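Local coordinates for metalloregulator ScaR (Streptococcus gordonii, PDB 3HRS), which represses transcription in response to manganese, as a homodimeric DNA-binding metalloregulator of the DtxR/MntR family, captured here in its apo form, at the interface of chains A and B. Numbering follows the deposited sequence. Chains: chain A/B, Metalloregulator ScaR.

Contact 1: the interface of chains A and B. Residues chain A 81-82, 85-86, 108, 115; chain B 81-82, 86, 100, 108, 112, 115.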
ATOM      1  N   PHE A  81       6.195   5.719   7.254  1.00 46.57           N
ATOM      2  CA  PHE A  81       6.606   5.555   5.864  1.00 52.56           C
ATOM      3  C   PHE A  81       6.119   6.731   5.011  1.00 53.58           C
ATOM      4  O   PHE A  81       6.888   7.314   4.285  1.00 51.93           O
ATOM      5  CB  PHE A  81       6.148   4.204   5.277  1.00 43.53           C
ATOM      6  CG  PHE A  81       6.368   4.070   3.784  1.00 44.80           C
ATOM      7  CD1 PHE A  81       7.632   3.812   3.272  1.00 46.91           C
ATOM      8  CD2 PHE A  81       5.299   4.173   2.894  1.00 44.32           C
ATOM      9  CE1 PHE A  81       7.828   3.658   1.888  1.00 52.99           C
ATOM     10  CE2 PHE A  81       5.482   4.015   1.509  1.00 39.07           C
ATOM     11  CZ  PHE A  81       6.742   3.758   1.005  1.00 43.75           C
ATOM     12  N   LEU A  82       4.842   7.074   5.111  1.00 54.71           N
ATOM     13  CA  LEU A  82       4.263   8.093   4.251  1.00 53.94           C
ATOM     14  C   LEU A  82       4.923   9.449   4.395  1.00 67.68           C
ATOM     15  O   LEU A  82       5.212  10.120   3.386  1.00 72.04           O
ATOM     16  CB  LEU A  82       2.760   8.222   4.472  1.00 54.36           C
ATOM     17  CG  LEU A  82       2.044   6.942   4.030  1.00 61.76           C
ATOM     18  CD1 LEU A  82       0.548   7.176   3.961  1.00 56.81           C
ATOM     19  CD2 LEU A  82       2.601   6.471   2.682  1.00 56.86           C
ATOM     20  N   HIS A  85       9.243   8.960   3.867  1.00 54.53           N
ATOM     21  CA  HIS A  85       9.775   8.438   2.616  1.00 52.41           C
ATOM     22  C   HIS A  85       9.112   9.151   1.473  1.00 49.53           C
ATOM     23  O   HIS A  85       9.795   9.526   0.530  1.00 61.72           O
ATOM     24  CB  HIS A  85       9.607   6.911   2.511  1.00 45.81           C
ATOM     25  CG  HIS A  85      10.622   6.154   3.304  1.00 51.29           C
ATOM     26  ND1 HIS A  85      11.268   5.032   2.819  1.00 61.35           N
ATOM     27  CD2 HIS A  85      11.125   6.374   4.543  1.00 43.33           C
ATOM     28  CE1 HIS A  85      12.121   4.589   3.730  1.00 57.61           C
ATOM     29  NE2 HIS A  85      12.053   5.384   4.785  1.00 52.30           N
ATOM     30  N   LEU A  86       7.800   9.375   1.570  1.00 44.63           N
ATOM     31  CA  LEU A  86       7.050   9.947   0.448  1.00 45.90           C
ATOM     32  C   LEU A  86       6.703  11.424   0.611  1.00 52.23           C
ATOM     33  O   LEU A  86       6.010  11.994  -0.223  1.00 55.57           O
ATOM     34  CB  LEU A  86       5.783   9.136   0.198  1.00 50.74           C
ATOM     35  CG  LEU A  86       6.018   7.622   0.033  1.00 57.25           C
ATOM     36  CD1 LEU A  86       4.757   6.934  -0.490  1.00 52.09           C
ATOM     37  CD2 LEU A  86       7.198   7.351  -0.903  1.00 58.04           C
ATOM     38  N   PHE A 108       3.380  -7.119   4.671  1.00 69.09           N
ATOM     39  CA  PHE A 108       3.795  -5.815   4.185  1.00 71.79           C
ATOM     40  C   PHE A 108       4.310  -5.037   5.395  1.00 69.80           C
ATOM     41  O   PHE A 108       5.392  -4.479   5.383  1.00 63.80           O
ATOM     42  CB  PHE A 108       2.613  -5.077   3.533  1.00 66.06           C
ATOM     43  CG  PHE A 108       2.978  -3.735   2.955  1.00 63.98           C
ATOM     44  CD1 PHE A 108       3.382  -3.620   1.617  1.00 57.43           C
ATOM     45  CD2 PHE A 108       2.928  -2.584   3.742  1.00 68.71           C
ATOM     46  CE1 PHE A 108       3.724  -2.376   1.067  1.00 57.08           C
ATOM     47  CE2 PHE A 108       3.274  -1.326   3.207  1.00 61.83           C
ATOM     48  CZ  PHE A 108       3.668  -1.222   1.871  1.00 55.74           C
ATOM     49  N   LEU A 115      12.358  -2.000   6.469  1.00 47.12           N
ATOM     50  CA  LEU A 115      12.759  -0.955   5.535  1.00 51.60           C
ATOM     51  C   LEU A 115      13.002   0.368   6.265  1.00 55.73           C
ATOM     52  O   LEU A 115      13.936   1.102   5.940  1.00 66.22           O
ATOM     53  CB  LEU A 115      11.670  -0.742   4.501  1.00 50.95           C
ATOM     54  CG  LEU A 115      12.061   0.341   3.522  1.00 51.25           C
ATOM     55  CD1 LEU A 115      13.392  -0.065   2.947  1.00 51.27           C
ATOM     56  CD2 LEU A 115      10.982   0.519   2.432  1.00 48.26           C
TER
ATOM     57  N   PHE B  81       9.468  -1.440  -5.935  1.00 80.05           N
ATOM     58  CA  PHE B  81       9.408  -1.218  -4.504  1.00 79.02           C
ATOM     59  C   PHE B  81       9.317  -2.530  -3.727  1.00 71.11           C
ATOM     60  O   PHE B  81      10.159  -2.776  -2.869  1.00 70.17           O
ATOM     61  CB  PHE B  81       8.277  -0.259  -4.128  1.00 72.95           C
ATOM     62  CG  PHE B  81       8.185  -0.010  -2.661  1.00 60.45           C
ATOM     63  CD1 PHE B  81       9.138   0.756  -2.020  1.00 56.17           C
ATOM     64  CD2 PHE B  81       7.166  -0.570  -1.912  1.00 55.90           C
ATOM     65  CE1 PHE B  81       9.067   0.974  -0.656  1.00 61.01           C
ATOM     66  CE2 PHE B  81       7.089  -0.344  -0.545  1.00 52.42           C
ATOM     67  CZ  PHE B  81       8.039   0.431   0.080  1.00 51.62           C
ATOM     68  N   LEU B  82       8.321  -3.369  -4.026  1.00 69.59           N
ATOM     69  CA  LEU B  82       8.169  -4.661  -3.316  1.00 70.77           C
ATOM     70  C   LEU B  82       9.377  -5.588  -3.469  1.00 79.15           C
ATOM     71  O   LEU B  82       9.762  -6.255  -2.518  1.00 78.53           O
ATOM     72  CB  LEU B  82       6.897  -5.412  -3.732  1.00 59.73           C
ATOM     73  CG  LEU B  82       5.594  -4.653  -3.466  1.00 66.44           C
ATOM     74  CD1 LEU B  82       4.387  -5.366  -4.054  1.00 67.00           C
ATOM     75  CD2 LEU B  82       5.395  -4.410  -1.973  1.00 65.84           C
ATOM     76  N   LEU B  86      11.102  -4.192  -0.200  1.00 60.28           N
ATOM     77  CA  LEU B  86      10.491  -5.007   0.854  1.00 58.93           C
ATOM     78  C   LEU B  86      10.931  -6.459   0.713  1.00 67.68           C
ATOM     79  O   LEU B  86      10.429  -7.343   1.412  1.00 65.78           O
ATOM     80  CB  LEU B  86       8.965  -4.867   0.894  1.00 51.87           C
ATOM     81  CG  LEU B  86       8.496  -3.451   1.259  1.00 59.84           C
ATOM     82  CD1 LEU B  86       6.982  -3.309   1.147  1.00 53.84           C
ATOM     83  CD2 LEU B  86       8.971  -3.084   2.659  1.00 66.03           C
ATOM     84  N   LEU B 100      -2.735  -3.778  -3.515  1.00 80.87           N
ATOM     85  CA  LEU B 100      -2.336  -2.435  -3.162  1.00 90.81           C
ATOM     86  C   LEU B 100      -2.033  -1.658  -4.434  1.00 88.19           C
ATOM     87  O   LEU B 100      -2.044  -0.430  -4.455  1.00 89.72           O
ATOM     88  CB  LEU B 100      -1.195  -2.408  -2.129  1.00 96.62           C
ATOM     89  CG  LEU B 100       0.273  -2.375  -2.533  1.00 92.75           C
ATOM     90  CD1 LEU B 100       1.006  -1.412  -1.613  1.00 87.67           C
ATOM     91  CD2 LEU B 100       0.886  -3.757  -2.481  1.00 88.93           C
ATOM     92  N   PHE B 108       0.559   8.566  -4.433  1.00 72.54           N
ATOM     93  CA  PHE B 108       1.449   7.566  -3.864  1.00 66.09           C
ATOM     94  C   PHE B 108       2.452   7.184  -4.938  1.00 65.96           C
ATOM     95  O   PHE B 108       3.648   7.090  -4.699  1.00 68.51           O
ATOM     96  CB  PHE B 108       0.633   6.345  -3.402  1.00 59.88           C
ATOM     97  CG  PHE B 108       1.438   5.308  -2.667  1.00 57.66           C
ATOM     98  CD1 PHE B 108       1.494   5.306  -1.285  1.00 62.91           C
ATOM     99  CD2 PHE B 108       2.137   4.329  -3.363  1.00 58.62           C
ATOM    100  CE1 PHE B 108       2.241   4.345  -0.592  1.00 59.34           C
ATOM    101  CE2 PHE B 108       2.881   3.370  -2.694  1.00 58.59           C
ATOM    102  CZ  PHE B 108       2.935   3.381  -1.300  1.00 55.48           C
ATOM    103  N   LEU B 112       6.419   7.471  -4.984  1.00 64.05           N
ATOM    104  CA  LEU B 112       7.177   6.240  -5.007  1.00 62.40           C
ATOM    105  C   LEU B 112       8.238   6.377  -6.078  1.00 63.99           C
ATOM    106  O   LEU B 112       9.385   5.972  -5.896  1.00 62.63           O
ATOM    107  CB  LEU B 112       6.249   5.084  -5.339  1.00 67.62           C
ATOM    108  CG  LEU B 112       6.448   3.797  -4.560  1.00 73.02           C
ATOM    109  CD1 LEU B 112       6.048   2.659  -5.454  1.00 79.58           C
ATOM    110  CD2 LEU B 112       7.888   3.644  -4.131  1.00 77.71           C
ATOM    111  N   LEU B 115      11.044   8.418  -4.666  1.00 58.10           N
ATOM    112  CA  LEU B 115      11.814   7.706  -3.659  1.00 58.65           C
ATOM    113  C   LEU B 115      12.743   6.694  -4.326  1.00 71.71           C
ATOM    114  O   LEU B 115      13.863   6.470  -3.866  1.00 75.87           O
ATOM    115  CB  LEU B 115      10.901   7.020  -2.645  1.00 54.06           C
ATOM    116  CG  LEU B 115      11.662   6.106  -1.697  1.00 53.13           C
ATOM    117  CD1 LEU B 115      12.560   6.917  -0.765  1.00 55.11           C
ATOM    118  CD2 LEU B 115      10.697   5.261  -0.920  1.00 51.13           C
TER

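Contact 2: the interface of chains A and B. Residues chain A 105, 107-108, 111-112; chain B 86-88, 92, 96.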
ATOM      1  N   SER A 105      -1.243  -6.082   3.972  1.00 69.61           N
ATOM      2  CA  SER A 105      -1.123  -7.288   4.773  1.00 66.52           C
ATOM      3  C   SER A 105      -0.147  -7.126   5.927  1.00 71.31           C
ATOM      4  O   SER A 105       0.714  -6.245   5.911  1.00 75.63           O
ATOM      5  CB  SER A 105      -0.611  -8.415   3.893  1.00 64.01           C
ATOM      6  OG  SER A 105       0.783  -8.298   3.673  1.00 68.45           O
ATOM      7  N   HIS A 107       2.333  -8.976   6.400  1.00 75.31           N
ATOM      8  CA  HIS A 107       3.668  -9.224   5.874  1.00 69.98           C
ATOM      9  C   HIS A 107       4.248  -7.932   5.264  1.00 70.13           C
ATOM     10  O   HIS A 107       5.464  -7.690   5.315  1.00 63.02           O
ATOM     11  CB  HIS A 107       3.628 -10.369   4.852  1.00 57.15           C
ATOM     12  CG  HIS A 107       4.918 -10.592   4.119  1.00 68.22           C
ATOM     13  ND1 HIS A 107       5.073 -10.293   2.776  1.00 68.79           N
ATOM     14  CD2 HIS A 107       6.099 -11.121   4.522  1.00 74.62           C
ATOM     15  CE1 HIS A 107       6.298 -10.608   2.393  1.00 71.01           C
ATOM     16  NE2 HIS A 107       6.942 -11.116   3.432  1.00 77.00           N
ATOM     17  N   PHE A 108       3.380  -7.119   4.671  1.00 69.09           N
ATOM     18  CA  PHE A 108       3.795  -5.815   4.185  1.00 71.79           C
ATOM     19  C   PHE A 108       4.310  -5.037   5.395  1.00 69.80           C
ATOM     20  O   PHE A 108       5.392  -4.479   5.383  1.00 63.80           O
ATOM     21  CB  PHE A 108       2.613  -5.077   3.533  1.00 66.06           C
ATOM     22  CG  PHE A 108       2.978  -3.735   2.955  1.00 63.98           C
ATOM     23  CD1 PHE A 108       3.382  -3.620   1.617  1.00 57.43           C
ATOM     24  CD2 PHE A 108       2.928  -2.584   3.742  1.00 68.71           C
ATOM     25  CE1 PHE A 108       3.724  -2.376   1.067  1.00 57.08           C
ATOM     26  CE2 PHE A 108       3.274  -1.326   3.207  1.00 61.83           C
ATOM     27  CZ  PHE A 108       3.668  -1.222   1.871  1.00 55.74           C
ATOM     28  N   ARG A 111       7.743  -6.238   6.567  1.00 53.18           N
ATOM     29  CA  ARG A 111       8.844  -5.815   5.697  1.00 59.91           C
ATOM     30  C   ARG A 111       9.093  -4.295   5.837  1.00 61.29           C
ATOM     31  O   ARG A 111      10.237  -3.851   5.997  1.00 57.80           O
ATOM     32  CB  ARG A 111       8.562  -6.203   4.247  1.00 57.76           C
ATOM     33  CG  ARG A 111       8.223  -7.682   4.048  1.00 70.13           C
ATOM     34  CD  ARG A 111       9.251  -8.578   4.685  1.00 76.10           C
ATOM     35  NE  ARG A 111      10.589  -8.231   4.235  1.00 83.64           N
ATOM     36  CZ  ARG A 111      11.681  -8.944   4.493  1.00101.35           C
ATOM     37  NH1 ARG A 111      11.599 -10.068   5.201  1.00108.50           N
ATOM     38  NH2 ARG A 111      12.859  -8.535   4.033  1.00105.40           N
ATOM     39  N   LEU A 112       8.001  -3.530   5.787  1.00 55.27           N
ATOM     40  CA  LEU A 112       8.001  -2.099   5.988  1.00 50.22           C
ATOM     41  C   LEU A 112       8.825  -1.731   7.197  1.00 54.80           C
ATOM     42  O   LEU A 112       9.620  -0.809   7.150  1.00 54.29           O
ATOM     43  CB  LEU A 112       6.581  -1.606   6.223  1.00 47.64           C
ATOM     44  CG  LEU A 112       6.178  -0.299   5.539  1.00 55.82           C
ATOM     45  CD1 LEU A 112       5.452   0.555   6.535  1.00 50.81           C
ATOM     46  CD2 LEU A 112       7.381   0.459   4.911  1.00 47.80           C
TER
ATOM     47  N   LEU B  86      11.102  -4.192  -0.200  1.00 60.28           N
ATOM     48  CA  LEU B  86      10.491  -5.007   0.854  1.00 58.93           C
ATOM     49  C   LEU B  86      10.931  -6.459   0.713  1.00 67.68           C
ATOM     50  O   LEU B  86      10.429  -7.343   1.412  1.00 65.78           O
ATOM     51  CB  LEU B  86       8.965  -4.867   0.894  1.00 51.87           C
ATOM     52  CG  LEU B  86       8.496  -3.451   1.259  1.00 59.84           C
ATOM     53  CD1 LEU B  86       6.982  -3.309   1.147  1.00 53.84           C
ATOM     54  CD2 LEU B  86       8.971  -3.084   2.659  1.00 66.03           C
ATOM     55  N   GLY B  87      11.883  -6.701  -0.190  1.00 74.11           N
ATOM     56  CA  GLY B  87      12.444  -8.040  -0.352  1.00 77.47           C
ATOM     57  C   GLY B  87      11.473  -9.157  -0.720  1.00 73.02           C
ATOM     58  O   GLY B  87      11.777 -10.348  -0.558  1.00 79.65           O
ATOM     59  N   TYR B  88      10.300  -8.769  -1.209  1.00 70.87           N
ATOM     60  CA  TYR B  88       9.298  -9.709  -1.710  1.00 78.81           C
ATOM     61  C   TYR B  88       9.872 -10.699  -2.716  1.00 82.33           C
ATOM     62  O   TYR B  88      10.772 -10.356  -3.487  1.00 87.23           O
ATOM     63  CB  TYR B  88       8.160  -8.943  -2.379  1.00 77.37           C
ATOM     64  CG  TYR B  88       7.092  -8.478  -1.429  1.00 82.83           C
ATOM     65  CD1 TYR B  88       7.418  -7.996  -0.167  1.00 81.39           C
ATOM     66  CD2 TYR B  88       5.751  -8.518  -1.791  1.00 86.98           C
ATOM     67  CE1 TYR B  88       6.430  -7.577   0.713  1.00 78.13           C
ATOM     68  CE2 TYR B  88       4.759  -8.095  -0.922  1.00 84.13           C
ATOM     69  CZ  TYR B  88       5.104  -7.621   0.323  1.00 79.19           C
ATOM     70  OH  TYR B  88       4.123  -7.195   1.184  1.00 80.75           O
ATOM     71  N   GLU B  92       5.429 -14.002  -3.189  1.00 88.11           N
ATOM     72  CA  GLU B  92       4.817 -12.967  -2.357  1.00 79.30           C
ATOM     73  C   GLU B  92       4.139 -11.910  -3.211  1.00 74.14           C
ATOM     74  O   GLU B  92       2.996 -11.517  -2.942  1.00 70.78           O
ATOM     75  CB  GLU B  92       5.860 -12.326  -1.446  1.00 83.80           C
ATOM     76  CG  GLU B  92       6.897 -13.305  -0.966  1.00 90.26           C
ATOM     77  CD  GLU B  92       7.452 -12.973   0.396  1.00 88.80           C
ATOM     78  OE1 GLU B  92       6.914 -13.503   1.389  1.00 83.86           O
ATOM     79  OE2 GLU B  92       8.414 -12.178   0.481  1.00 96.85           O
ATOM     80  N   GLU B  96       0.175 -10.345  -2.870  1.00102.07           N
ATOM     81  CA  GLU B  96      -0.309  -8.995  -2.569  1.00102.64           C
ATOM     82  C   GLU B  96      -0.177  -7.934  -3.650  1.00112.32           C
ATOM     83  O   GLU B  96      -0.786  -6.867  -3.541  1.00111.95           O
ATOM     84  CB  GLU B  96       0.265  -8.473  -1.247  1.00 93.73           C
ATOM     85  CG  GLU B  96       1.629  -9.010  -0.887  1.00 92.52           C
ATOM     86  CD  GLU B  96       1.922  -8.907   0.608  1.00 92.02           C
ATOM     87  OE1 GLU B  96       1.666  -7.838   1.224  1.00 91.21           O
ATOM     88  OE2 GLU B  96       2.422  -9.905   1.162  1.00 83.41           O
TER

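Contact 1: the interface of chains A and B
With CG anti to the backbone N in both copies (chi1 171° in A:Phe81, 180° in B:Phe81), the A:Phe81 and B:Phe81 rings are thrown off their helices toward each other and meet tip to tip, CZ of A:Phe81 lying 3.7 Å from CZ of B:Phe81. A:Phe108 and B:Phe108 take the same anti torsion, and B:Phe108 crosses A:Phe81 at about a right angle. Its CE1 lies in plane at the edge of the A:Phe81 ring, while CE2 of A:Phe81 is 3.8 Å from CZ of B:Phe108. One face of B:Phe108 receives A:Leu86, whose CD1 methyl stands 3.6 Å above the plane, shifted toward the rim, in a CH-pi contact. In the twin contact CD1 of B:Leu86 reaches CE1 of A:Phe108 at 3.4 Å, and CD1 of B:Leu100 approaches the same ring carbon at 3.9 Å. Methyls of A:Leu115 and B:Leu115 pack beside these groups: CD2 of A:Leu115 touches CE1 of B:Phe81 at 3.7 Å, and B:Leu115 crosses A:His85 obliquely, its CD2 3.8 Å from the imidazole ND1. Across this patch, which buries 377 Å² in all, the chains cohere through apolar packing. Helix 62-84 of chain A (62-85 in B) supplies Phe81 near its C-terminal end, the following loop A:His85 and A:Leu86, helix 90-101 B:Leu100, and helix 106-115 Phe108 and Leu115, making a hydrophobic core of the two-fold dimer interface.

Contact 2: the interface of chains A and B
Helix 106-115 of chain A, with A:Ser105 just before it, meets the 86-88 loop and helix 90-101 of chain B. Polar contacts converge on the carboxylate of B:Glu96. Its OE1 accepts from the hydroxyl OG of A:Ser105 at 2.6 Å and, within chain B, from the phenol OH of B:Tyr88 at 2.5 Å; both donors stand above the carboxylate plane, the phenol far more steeply. The other oxygen, OE2, takes the ND1-H of A:His107 at 3.1 Å, a fairly straight bond (154° at H) that keeps near the imidazole plane. A:Ser105 OG in turn accepts from the backbone N of A:Phe108 at 3.0 Å, which holds the hydroxyl for B:Glu96 and caps the start of the helix. The imidazole is flanked on opposite faces: A:Arg111 CG rests 3.7 Å above one, and over the other, at the CE1-NE2 rim, lies the B:Glu92 carboxylate. Its OE1 is 3.1 Å from NE2 of A:His107 but well off the ring plane, which argues against an NE2-H bond. The B:Glu96 bond and this overlying carboxylate could favour a cationic ring, though protonation is not seen. A:Arg111, bent at chi2 and chi3, slides past B:Tyr88 in the opposite direction and gives a weak NE bond to the carbonyl O of B:Leu86 (3.0 Å, 123° at H). The patch appears to form a mainly polar flank of the homodimer interface, built on the start and middle of helix 106-115 and the residue before it.

The C-alpha centres of contact 1 and contact 2 lie about 10 Å apart, and the two share A:Phe108 and B:Leu86. Both draw on helix 106-115, on helix 90-101 of chain B and on the segment following the long helix that starts at residue 62, so the apolar core and the mainly polar flank are continuous parts of one surface. Because the interface is two-fold symmetric, the polar patch of contact 2 recurs with the chains exchanged, which would place one on each side of the apolar centre. Hydrophobic burial with flanking charged and hydroxyl groups fits the homodimer, and it is present here without bound metal.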